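Local coordinates for probable glutamine-binding lipoprotein GlnH (GLNBP) (Mycobacterium tuberculosis, PDB 6H20) that binds amino acids such as asparagine and glutamate and regulates protein kinase G activity to control glutamate metabolism, at residues Asp24-Ser30 with Ile124-Arg129; Arg52-Asp58 with Gln114-Lys120; Ser102-Arg106 with Ala167-Thr171; Val132-Tyr138 with Tyr235-Leu241. One frame throughout, in Å; residues are numbered along the deposited sequence.

Contact 1: residues Asp24-Ser30 with Ile124-Arg129; sequences DCDPTAS and ITCERR. With ASN (asparagine), chain B.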
# COMPACT_ATOMS: atom_id res chain seq x y z
N ASP A 24 20.62 -1.52 1.99
CA ASP A 24 21.62 -2.57 2.14
C ASP A 24 21.13 -3.91 1.60
O ASP A 24 21.88 -4.64 0.94
CB ASP A 24 21.99 -2.73 3.62
CG ASP A 24 23.16 -1.85 4.03
OD1 ASP A 24 23.65 -1.08 3.19
OD2 ASP A 24 23.59 -1.95 5.20
N CYS A 25 19.87 -4.23 1.85
CA CYS A 25 19.34 -5.56 1.57
C CYS A 25 18.80 -5.73 0.16
O CYS A 25 18.42 -6.85 -0.20
CB CYS A 25 18.27 -5.94 2.60
SG CYS A 25 16.61 -5.33 2.24
N ASP A 26 18.77 -4.66 -0.66
CA ASP A 26 18.16 -4.69 -1.98
C ASP A 26 16.73 -5.23 -1.86
O ASP A 26 16.43 -6.34 -2.32
CB ASP A 26 18.98 -5.56 -2.94
CG ASP A 26 18.49 -5.46 -4.38
OD1 ASP A 26 17.67 -4.58 -4.68
OD2 ASP A 26 18.94 -6.29 -5.20
N PRO A 27 15.83 -4.46 -1.26
CA PRO A 27 14.58 -5.06 -0.77
C PRO A 27 13.66 -5.57 -1.86
O PRO A 27 12.92 -6.53 -1.61
CB PRO A 27 13.93 -3.92 0.04
CG PRO A 27 14.47 -2.68 -0.61
CD PRO A 27 15.88 -3.00 -1.01
N THR A 28 13.68 -4.98 -3.06
CA THR A 28 12.66 -5.33 -4.04
C THR A 28 12.93 -6.62 -4.81
O THR A 28 12.06 -7.05 -5.56
CB THR A 28 12.43 -4.19 -5.04
OG1 THR A 28 13.63 -3.96 -5.78
CG2 THR A 28 12.01 -2.91 -4.31
N ALA A 29 14.10 -7.23 -4.65
CA ALA A 29 14.37 -8.50 -5.32
C ALA A 29 13.65 -9.63 -4.60
O ALA A 29 13.70 -9.74 -3.37
CB ALA A 29 15.88 -8.77 -5.33
N SER A 30 12.99 -10.49 -5.38
CA SER A 30 12.16 -11.55 -4.81
C SER A 30 12.48 -12.89 -5.47
O SER A 30 13.49 -13.01 -6.16
CB SER A 30 10.67 -11.17 -4.96
OG SER A 30 9.80 -12.08 -4.32
N ILE A 124 7.68 -2.35 0.19
CA ILE A 124 8.71 -3.34 0.47
C ILE A 124 9.91 -2.61 1.05
O ILE A 124 10.49 -1.74 0.39
CB ILE A 124 9.11 -4.06 -0.82
CG1 ILE A 124 7.93 -4.80 -1.47
CG2 ILE A 124 10.27 -5.05 -0.56
CD1 ILE A 124 8.14 -5.07 -2.99
N THR A 125 10.28 -2.95 2.28
CA THR A 125 11.43 -2.33 2.93
C THR A 125 12.33 -3.40 3.54
O THR A 125 11.90 -4.53 3.81
CB THR A 125 11.02 -1.35 4.05
OG1 THR A 125 10.45 -2.07 5.14
CG2 THR A 125 10.01 -0.30 3.52
N CYS A 126 13.57 -3.02 3.81
CA CYS A 126 14.50 -3.95 4.43
C CYS A 126 14.06 -4.32 5.84
O CYS A 126 14.14 -5.49 6.24
CB CYS A 126 15.91 -3.36 4.44
SG CYS A 126 16.64 -3.37 2.79
N GLU A 127 13.57 -3.34 6.61
CA GLU A 127 13.10 -3.65 7.96
C GLU A 127 11.93 -4.62 7.92
O GLU A 127 11.86 -5.57 8.71
CB GLU A 127 12.72 -2.37 8.70
CG GLU A 127 13.90 -1.64 9.31
CD GLU A 127 14.77 -2.53 10.19
OE1 GLU A 127 15.94 -2.77 9.82
OE2 GLU A 127 14.28 -2.99 11.24
N ARG A 128 10.99 -4.42 6.98
CA ARG A 128 9.86 -5.35 6.90
C ARG A 128 10.31 -6.72 6.42
O ARG A 128 9.73 -7.74 6.82
CB ARG A 128 8.76 -4.78 6.00
CG ARG A 128 8.03 -3.63 6.65
CD ARG A 128 7.13 -2.92 5.65
NE ARG A 128 6.43 -1.82 6.31
CZ ARG A 128 5.58 -1.00 5.69
NH1 ARG A 128 5.32 -1.19 4.40
NH2 ARG A 128 4.98 -0.03 6.36
N ARG A 129 11.33 -6.78 5.57
CA ARG A 129 11.82 -8.06 5.07
C ARG A 129 12.47 -8.91 6.15
O ARG A 129 12.65 -10.12 5.94
CB ARG A 129 12.76 -7.83 3.90
CG ARG A 129 12.03 -7.82 2.58
CD ARG A 129 12.96 -8.16 1.43
NE ARG A 129 12.26 -8.44 0.18
CZ ARG A 129 11.68 -9.60 -0.12
NH1 ARG A 129 11.68 -10.60 0.76
NH2 ARG A 129 11.09 -9.77 -1.29
N ASN B . 2.79 2.39 1.38
CA ASN B . 2.97 2.95 2.72
C ASN B . 3.35 1.85 3.69
O ASN B . 3.33 2.05 4.91
CB ASN B . 1.69 3.66 3.19
CG ASN B . 0.55 2.70 3.43
OD1 ASN B . 0.55 1.56 2.98
ND2 ASN B . -0.43 3.16 4.18
OXT ASN B . 3.69 0.74 3.22
O HOH W 1 10.37 -7.85 -3.30
O HOH W 2 11.56 -12.83 -1.59
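The backbones of the N-terminal loop Asp24-Ser30 and of Ile124-Arg129 come nearest, by CA atoms, at Pro27 and Cys126 (5.3 Å). A type I turn from Asp26 to Ala29 bends the loop, while Thr125 is the N-cap of the short helical segment that follows, its OG1 accepting from Arg128 N (3.0 Å). Covalent and polar links then join the two. Cys25 SG and Cys126 SG form a disulfide (2.0 Å, chi3 -98°), and beside it Pro27 CB packs on Cys126 SG and on Ile124 CG2, both at 3.9 Å. Arg129 NE donates to Pro27 O at 2.7 Å, and a water accepting from Arg129 NH2 (2.9 Å) extends this link weakly to Thr28 O. Arg128 does not contact the loop; its NH1 and NH2 bind OXT and O of the bound asparagine at 2.8 and 3.0 Å. The covalent cross-link and the Arg129 hydrogen bond together thus tie Asp24-Ser30 to the helical turn that carries the carboxylate-binding Arg128.

Contact 2: residues Arg52-Asp58 with Gln114-Lys120; sequences RLIVGLD and QVDIVVK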
# COMPACT_ATOMS: atom_id res chain seq x y z
N ARG A 52 -10.80 -20.89 -0.51
CA ARG A 52 -10.72 -19.47 -0.83
C ARG A 52 -9.37 -18.93 -0.37
O ARG A 52 -8.75 -19.47 0.55
CB ARG A 52 -11.85 -18.66 -0.18
CG ARG A 52 -11.64 -18.33 1.30
CD ARG A 52 -11.81 -19.55 2.20
NE ARG A 52 -12.01 -19.17 3.59
CZ ARG A 52 -11.90 -20.00 4.62
NH1 ARG A 52 -11.61 -21.28 4.41
NH2 ARG A 52 -12.10 -19.57 5.86
N LEU A 53 -8.94 -17.87 -1.04
CA LEU A 53 -7.76 -17.11 -0.66
C LEU A 53 -8.16 -16.06 0.37
O LEU A 53 -9.13 -15.32 0.14
CB LEU A 53 -7.19 -16.42 -1.90
CG LEU A 53 -5.95 -15.53 -1.74
CD1 LEU A 53 -4.73 -16.41 -1.44
CD2 LEU A 53 -5.71 -14.68 -2.99
N ILE A 54 -7.45 -16.01 1.49
CA ILE A 54 -7.75 -15.05 2.55
C ILE A 54 -6.77 -13.88 2.42
O ILE A 54 -5.55 -14.07 2.51
CB ILE A 54 -7.67 -15.69 3.94
CG1 ILE A 54 -8.65 -16.87 4.01
CG2 ILE A 54 -7.97 -14.66 5.03
CD1 ILE A 54 -8.48 -17.75 5.24
N VAL A 55 -7.33 -12.69 2.19
CA VAL A 55 -6.57 -11.51 1.78
C VAL A 55 -6.72 -10.44 2.85
O VAL A 55 -7.84 -10.06 3.20
CB VAL A 55 -7.10 -10.97 0.44
CG1 VAL A 55 -6.34 -9.71 0.02
CG2 VAL A 55 -7.00 -12.04 -0.64
N GLY A 56 -5.59 -9.92 3.32
CA GLY A 56 -5.60 -8.83 4.28
C GLY A 56 -5.57 -7.48 3.58
O GLY A 56 -4.72 -7.24 2.72
N LEU A 57 -6.51 -6.62 3.95
CA LEU A 57 -6.61 -5.26 3.40
C LEU A 57 -7.61 -4.52 4.27
O LEU A 57 -7.98 -4.99 5.35
CB LEU A 57 -6.97 -5.27 1.91
CG LEU A 57 -8.07 -6.20 1.38
CD1 LEU A 57 -9.46 -5.86 1.96
CD2 LEU A 57 -8.09 -6.15 -0.15
N ASP A 58 -8.07 -3.35 3.82
CA ASP A 58 -9.05 -2.61 4.61
C ASP A 58 -10.05 -1.94 3.67
O ASP A 58 -10.08 -2.23 2.47
CB ASP A 58 -8.38 -1.61 5.56
CG ASP A 58 -7.85 -0.36 4.85
OD1 ASP A 58 -7.97 -0.22 3.62
OD2 ASP A 58 -7.30 0.50 5.56
N GLN A 114 -2.60 -15.34 9.85
CA GLN A 114 -4.02 -15.01 9.87
C GLN A 114 -4.58 -14.69 8.48
O GLN A 114 -5.80 -14.65 8.32
CB GLN A 114 -4.27 -13.82 10.80
CG GLN A 114 -3.94 -14.09 12.25
CD GLN A 114 -4.17 -12.87 13.12
OE1 GLN A 114 -4.02 -11.74 12.67
NE2 GLN A 114 -4.55 -13.10 14.37
N VAL A 115 -3.71 -14.47 7.49
CA VAL A 115 -4.12 -14.30 6.10
C VAL A 115 -3.10 -15.02 5.24
O VAL A 115 -1.97 -15.26 5.67
CB VAL A 115 -4.18 -12.81 5.68
CG1 VAL A 115 -5.20 -12.04 6.51
CG2 VAL A 115 -2.81 -12.15 5.80
N ASP A 116 -3.50 -15.36 4.02
CA ASP A 116 -2.53 -15.91 3.08
C ASP A 116 -1.63 -14.81 2.52
O ASP A 116 -0.41 -14.99 2.40
CB ASP A 116 -3.25 -16.61 1.92
CG ASP A 116 -4.11 -17.78 2.37
OD1 ASP A 116 -3.59 -18.69 3.05
OD2 ASP A 116 -5.31 -17.80 2.02
N ILE A 117 -2.21 -13.67 2.15
CA ILE A 117 -1.46 -12.56 1.58
C ILE A 117 -2.05 -11.26 2.10
O ILE A 117 -3.22 -11.19 2.50
CB ILE A 117 -1.47 -12.55 0.03
CG1 ILE A 117 -2.88 -12.35 -0.52
CG2 ILE A 117 -0.84 -13.85 -0.51
CD1 ILE A 117 -2.94 -12.29 -2.05
N VAL A 118 -1.21 -10.23 2.12
CA VAL A 118 -1.65 -8.85 2.33
C VAL A 118 -1.47 -8.13 1.01
O VAL A 118 -0.37 -8.13 0.44
CB VAL A 118 -0.84 -8.15 3.44
CG1 VAL A 118 -1.10 -6.64 3.44
CG2 VAL A 118 -1.18 -8.75 4.81
N VAL A 119 -2.54 -7.54 0.49
CA VAL A 119 -2.47 -6.66 -0.67
C VAL A 119 -3.08 -5.35 -0.19
O VAL A 119 -4.30 -5.16 -0.22
CB VAL A 119 -3.19 -7.21 -1.91
CG1 VAL A 119 -2.82 -6.38 -3.14
CG2 VAL A 119 -2.84 -8.69 -2.14
N LYS A 120 -2.23 -4.49 0.36
CA LYS A 120 -2.69 -3.25 0.99
C LYS A 120 -1.57 -2.24 0.94
O LYS A 120 -0.91 -1.98 1.95
CB LYS A 120 -3.14 -3.51 2.43
CG LYS A 120 -3.91 -2.32 3.01
CD LYS A 120 -3.87 -2.31 4.53
CE LYS A 120 -4.63 -1.13 5.13
NZ LYS A 120 -4.46 0.16 4.40
O HOH W 3 -6.85 -19.96 2.39
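Aliphatic side chains line one face of this parallel strand pair: Leu53 CD2 meets Ile117 CD1 at 3.8 Å, Val55 CG2 meets Ile117 CG1 at 4.1 Å, and Val55 CG1 reaches Val119 CG2 at 4.2 Å. Helix 77-90 covers Val55 and Val119. Toward the other face, Ile54 CG2 lies 4.1 Å from Val115 CG1, and Gly56, bridged to Val118, lets Val115 and Val118 pack close where a CB would be tight. The backbone bonds follow the parallel pattern, with Gly56 N donating to Ile117 O (2.8 Å) and Val119 N to Gly56 O (3.1 Å). Ile54 O accepts from Asp116 N at 2.9 Å and weakly from Ile117 N at 3.4 Å. At the start of the pairing, Asp116 OD2 accepts a hydrogen bond from Ile54 N (2.8 Å), and a water donates to Asp116 OD2 and Arg52 O, each at 2.7 Å. At the far end Lys120 NZ forms a salt bridge with OD2 of Asp58 (3.1 Å), whose OD1 is held by Gly60 N. As in periplasmic binding proteins generally, parallel strands lead toward the ligand cleft; here the apolar centre is flanked by polar ends, and Lys120, at one of them, borders the asparagine pocket.

Contact 3: residues Ser102-Arg106 with Ala167-Thr171; sequences SAAER and ARGTT. With ASN (asparagine), chain B.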
# COMPACT_ATOMS: atom_id res chain seq x y z
N SER A 102 -5.64 -2.93 9.73
CA SER A 102 -5.06 -1.60 9.54
C SER A 102 -3.61 -1.71 9.05
O SER A 102 -3.01 -2.80 9.03
CB SER A 102 -5.09 -0.81 10.84
OG SER A 102 -4.19 -1.38 11.78
N ALA A 103 -3.06 -0.57 8.65
CA ALA A 103 -1.67 -0.52 8.20
C ALA A 103 -0.73 -1.06 9.27
O ALA A 103 0.24 -1.76 8.97
CB ALA A 103 -1.29 0.93 7.85
N ALA A 104 -1.02 -0.75 10.53
CA ALA A 104 -0.17 -1.18 11.63
C ALA A 104 -0.28 -2.67 11.93
O ALA A 104 0.51 -3.17 12.73
CB ALA A 104 -0.53 -0.37 12.89
N GLU A 105 -1.23 -3.38 11.31
CA GLU A 105 -1.44 -4.80 11.56
C GLU A 105 -1.02 -5.70 10.41
O GLU A 105 -1.19 -6.92 10.51
CB GLU A 105 -2.92 -5.07 11.88
CG GLU A 105 -3.43 -4.41 13.15
CD GLU A 105 -4.95 -4.37 13.26
OE1 GLU A 105 -5.66 -4.39 12.24
OE2 GLU A 105 -5.45 -4.31 14.41
N ARG A 106 -0.51 -5.14 9.31
CA ARG A 106 -0.17 -5.98 8.16
C ARG A 106 0.91 -7.00 8.48
O ARG A 106 0.80 -8.16 8.09
CB ARG A 106 0.28 -5.10 6.99
CG ARG A 106 -0.83 -4.23 6.43
CD ARG A 106 -0.28 -3.25 5.37
NE ARG A 106 0.55 -2.22 5.99
CZ ARG A 106 1.01 -1.14 5.34
NH1 ARG A 106 0.71 -0.97 4.06
NH2 ARG A 106 1.75 -0.24 5.98
N ALA A 167 -1.07 7.89 8.86
CA ALA A 167 -1.60 6.70 9.52
C ALA A 167 -0.50 5.99 10.29
O ALA A 167 0.65 5.94 9.86
CB ALA A 167 -2.21 5.74 8.49
N ARG A 168 -0.86 5.45 11.45
CA ARG A 168 0.10 4.72 12.25
C ARG A 168 0.53 3.46 11.51
O ARG A 168 -0.23 2.87 10.74
CB ARG A 168 -0.49 4.40 13.62
CG ARG A 168 -0.54 5.63 14.53
CD ARG A 168 -0.97 5.30 15.96
NE ARG A 168 -2.38 4.92 16.06
CZ ARG A 168 -3.40 5.78 16.05
NH1 ARG A 168 -3.18 7.09 15.94
NH2 ARG A 168 -4.64 5.32 16.16
N GLY A 169 1.79 3.07 11.70
CA GLY A 169 2.26 1.83 11.12
C GLY A 169 2.72 1.95 9.69
O GLY A 169 2.83 0.93 8.99
N THR A 170 3.00 3.16 9.21
CA THR A 170 3.31 3.35 7.81
C THR A 170 4.73 3.88 7.62
O THR A 170 5.32 4.49 8.52
CB THR A 170 2.34 4.34 7.15
OG1 THR A 170 2.45 5.63 7.79
CG2 THR A 170 0.90 3.83 7.23
N THR A 171 5.26 3.65 6.42
CA THR A 171 6.53 4.26 6.06
C THR A 171 6.39 5.77 6.00
O THR A 171 7.37 6.49 6.20
CB THR A 171 6.96 3.78 4.67
OG1 THR A 171 5.92 4.09 3.73
CG2 THR A 171 7.29 2.26 4.66
N ASN B . 2.79 2.39 1.38
CA ASN B . 2.97 2.95 2.72
C ASN B . 3.35 1.85 3.69
O ASN B . 3.33 2.05 4.91
CB ASN B . 1.69 3.66 3.19
CG ASN B . 0.55 2.70 3.43
OD1 ASN B . 0.55 1.56 2.98
ND2 ASN B . -0.43 3.16 4.18
OXT ASN B . 3.69 0.74 3.22
O HOH W 4 -2.74 2.02 11.18
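This contact belongs to the ligand cleft of a type 2 periplasmic binding protein and is consistent with a closed cleft around asparagine; two loops that run into the first residues of helices 106-111 and 171-176, Ser102-Arg106 and Ala167-Thr171, meet beside it. Their backbones approach most closely at Ala104 and Gly169, whose CA atoms are 3.9 Å apart. Gly169 occupies a type II turn from Ala167 to Thr170 with positive phi (84°), and a side chain there would collide with Ala104. Ala103 CB packs on Thr170 CG2 (3.7 Å) and on Arg168 O (3.6 Å), while a water donates to Arg168 O (2.7 Å) and accepts weakly from Ala104 N (3.3 Å). Thr170 is the N-cap of its helix, and its OG1 also donates to Ala167 O (2.8 Å). Arg106 NE is held by Ala103 O (3.0 Å), its NH2 makes a weak bond to Gly169 O (3.4 Å), and Lys120 O engages its NH1. The same guanidinium reads both ends of the amino acid, NH1 donating to the side-chain OD1 of asparagine at 2.8 Å and NH2 to its carboxylate O at 3.0 Å. That oxygen also accepts from Thr171 N at 2.9 Å.

Contact 4: residues Val132-Tyr138 with Tyr235-Leu241; sequences VNFSTVY and YGVGINL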
# COMPACT_ATOMS: atom_id res chain seq x y z
N VAL A 132 8.66 -10.39 7.24
CA VAL A 132 7.75 -11.00 6.29
C VAL A 132 8.44 -11.11 4.94
O VAL A 132 9.47 -10.48 4.69
CB VAL A 132 6.43 -10.21 6.14
CG1 VAL A 132 5.73 -10.07 7.48
CG2 VAL A 132 6.70 -8.83 5.52
N ASN A 133 7.84 -11.90 4.05
CA ASN A 133 8.30 -11.97 2.67
C ASN A 133 7.45 -11.07 1.78
O ASN A 133 6.37 -10.60 2.16
CB ASN A 133 8.27 -13.41 2.17
CG ASN A 133 9.54 -13.77 1.48
OD1 ASN A 133 9.99 -13.04 0.60
ND2 ASN A 133 10.15 -14.88 1.89
N PHE A 134 7.93 -10.84 0.56
CA PHE A 134 7.21 -10.02 -0.40
C PHE A 134 7.37 -10.60 -1.80
O PHE A 134 8.42 -11.15 -2.14
CB PHE A 134 7.74 -8.58 -0.48
CG PHE A 134 7.46 -7.75 0.74
CD1 PHE A 134 6.22 -7.13 0.92
CD2 PHE A 134 8.44 -7.55 1.69
CE1 PHE A 134 5.97 -6.34 2.04
CE2 PHE A 134 8.20 -6.77 2.82
CZ PHE A 134 6.96 -6.16 2.99
N SER A 135 6.34 -10.42 -2.61
CA SER A 135 6.42 -10.60 -4.05
C SER A 135 7.30 -9.52 -4.67
O SER A 135 7.76 -8.59 -4.00
CB SER A 135 5.03 -10.44 -4.68
OG SER A 135 4.60 -9.09 -4.61
N THR A 136 7.53 -9.66 -5.97
CA THR A 136 8.09 -8.56 -6.75
C THR A 136 7.15 -7.35 -6.73
O THR A 136 5.99 -7.42 -6.30
CB THR A 136 8.32 -8.99 -8.20
OG1 THR A 136 7.09 -9.47 -8.76
CG2 THR A 136 9.39 -10.08 -8.28
N VAL A 137 7.67 -6.22 -7.21
CA VAL A 137 6.93 -4.96 -7.13
C VAL A 137 5.77 -4.97 -8.11
O VAL A 137 5.96 -5.22 -9.31
CB VAL A 137 7.88 -3.79 -7.42
CG1 VAL A 137 7.11 -2.45 -7.45
CG2 VAL A 137 9.02 -3.76 -6.42
N TYR A 138 4.56 -4.65 -7.63
CA TYR A 138 3.41 -4.56 -8.52
C TYR A 138 2.93 -3.14 -8.80
O TYR A 138 2.10 -2.95 -9.70
CB TYR A 138 2.24 -5.45 -8.02
CG TYR A 138 1.52 -4.96 -6.79
CD1 TYR A 138 0.47 -4.05 -6.88
CD2 TYR A 138 1.87 -5.44 -5.53
CE1 TYR A 138 -0.20 -3.63 -5.74
CE2 TYR A 138 1.20 -5.01 -4.38
CZ TYR A 138 0.17 -4.09 -4.51
OH TYR A 138 -0.48 -3.68 -3.38
N TYR A 235 5.30 -1.21 -3.98
CA TYR A 235 4.33 -2.10 -3.35
C TYR A 235 4.64 -3.56 -3.66
O TYR A 235 4.90 -3.93 -4.80
CB TYR A 235 2.93 -1.82 -3.88
CG TYR A 235 2.33 -0.48 -3.51
CD1 TYR A 235 2.99 0.42 -2.67
CD2 TYR A 235 1.11 -0.13 -4.02
CE1 TYR A 235 2.40 1.66 -2.35
CE2 TYR A 235 0.52 1.09 -3.71
CZ TYR A 235 1.16 1.97 -2.88
OH TYR A 235 0.55 3.18 -2.58
N GLY A 236 4.54 -4.40 -2.63
CA GLY A 236 4.64 -5.83 -2.81
C GLY A 236 3.47 -6.51 -2.14
O GLY A 236 2.83 -5.95 -1.24
N VAL A 237 3.17 -7.72 -2.59
CA VAL A 237 2.23 -8.58 -1.89
C VAL A 237 2.96 -9.17 -0.70
O VAL A 237 4.00 -9.81 -0.85
CB VAL A 237 1.69 -9.69 -2.81
CG1 VAL A 237 0.81 -10.66 -2.03
CG2 VAL A 237 0.96 -9.08 -3.99
N GLY A 238 2.43 -8.94 0.51
CA GLY A 238 3.06 -9.42 1.73
C GLY A 238 2.66 -10.86 2.01
O GLY A 238 1.50 -11.23 1.86
N ILE A 239 3.65 -11.67 2.40
CA ILE A 239 3.51 -13.11 2.55
C ILE A 239 4.27 -13.51 3.80
O ILE A 239 5.26 -12.88 4.18
CB ILE A 239 4.06 -13.83 1.29
CG1 ILE A 239 3.16 -13.51 0.08
CG2 ILE A 239 4.18 -15.35 1.51
CD1 ILE A 239 3.79 -13.79 -1.27
N ASN A 240 3.79 -14.57 4.47
CA ASN A 240 4.50 -15.06 5.64
C ASN A 240 5.95 -15.39 5.28
O ASN A 240 6.24 -15.94 4.22
CB ASN A 240 3.80 -16.29 6.21
CG ASN A 240 4.57 -16.92 7.35
OD1 ASN A 240 5.49 -17.72 7.12
ND2 ASN A 240 4.20 -16.59 8.58
N LEU A 241 6.86 -15.03 6.19
CA LEU A 241 8.30 -15.10 5.92
C LEU A 241 8.72 -16.46 5.39
O LEU A 241 9.60 -16.55 4.52
CB LEU A 241 9.08 -14.78 7.19
CG LEU A 241 10.60 -14.75 7.09
CD1 LEU A 241 11.04 -13.70 6.07
CD2 LEU A 241 11.20 -14.45 8.46
O HOH W 5 0.42 -4.59 -0.92
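Backbone hydrogen bonds organise this antiparallel pairing. Asn133 and Ile239 form a hydrogen-bonded pair, with Asn133 N to Ile239 O at 2.8 Å and Ile239 N to Asn133 O at 2.9 Å; Ser135 N to Val237 O (3.0 Å) and Tyr138 N to Tyr235 O (2.9 Å) follow. Side chains add further bonds: Ser135 OG accepts from Val237 N and donates to Thr136 O, both at 2.8 Å, and Asn133 ND2 reaches Leu241 O at 3.2 Å. A water donates to Gly236 O and to Tyr138 OH (both 2.8 Å), which also bonds Asp78. Among the apolar contacts, Tyr235 CB makes a CH-pi contact over the Tyr138 ring, 3.9 Å from its centroid, and Tyr138 CD2 touches Val237 CG2 at 4.1 Å. The Tyr235 ring turns away to the asparagine pocket, where its OH bonds Asp209. Helix 244-259 packs on Asn133, Ser135 and Thr136, helix 106-111 covers Val132, and strand 117-118 borders the other edge of strand 232-240.

In the fold
Strand order relates two of the contacts directly. Contacts 2 and 4, with centres about 12 Å apart, share one sheet, since strand 117-118 lies between strands 53-57 and 232-240, and Val118 N pairs with Gly238 O. Contact 2 is nested within the loop contact 1 closes, and contact 4 opens after both. Contacts 1 and 4 are nearest, centres about 9 Å apart, with helix 126-129 running on to strand 132-134. Contact 3 alternates along the chain with the others, centred about 15 Å from contacts 2 and 4 and 17 Å from contact 1. Every contact places at least one residue in the asparagine pocket; segment 24-30 is tied to the turn carrying Arg128.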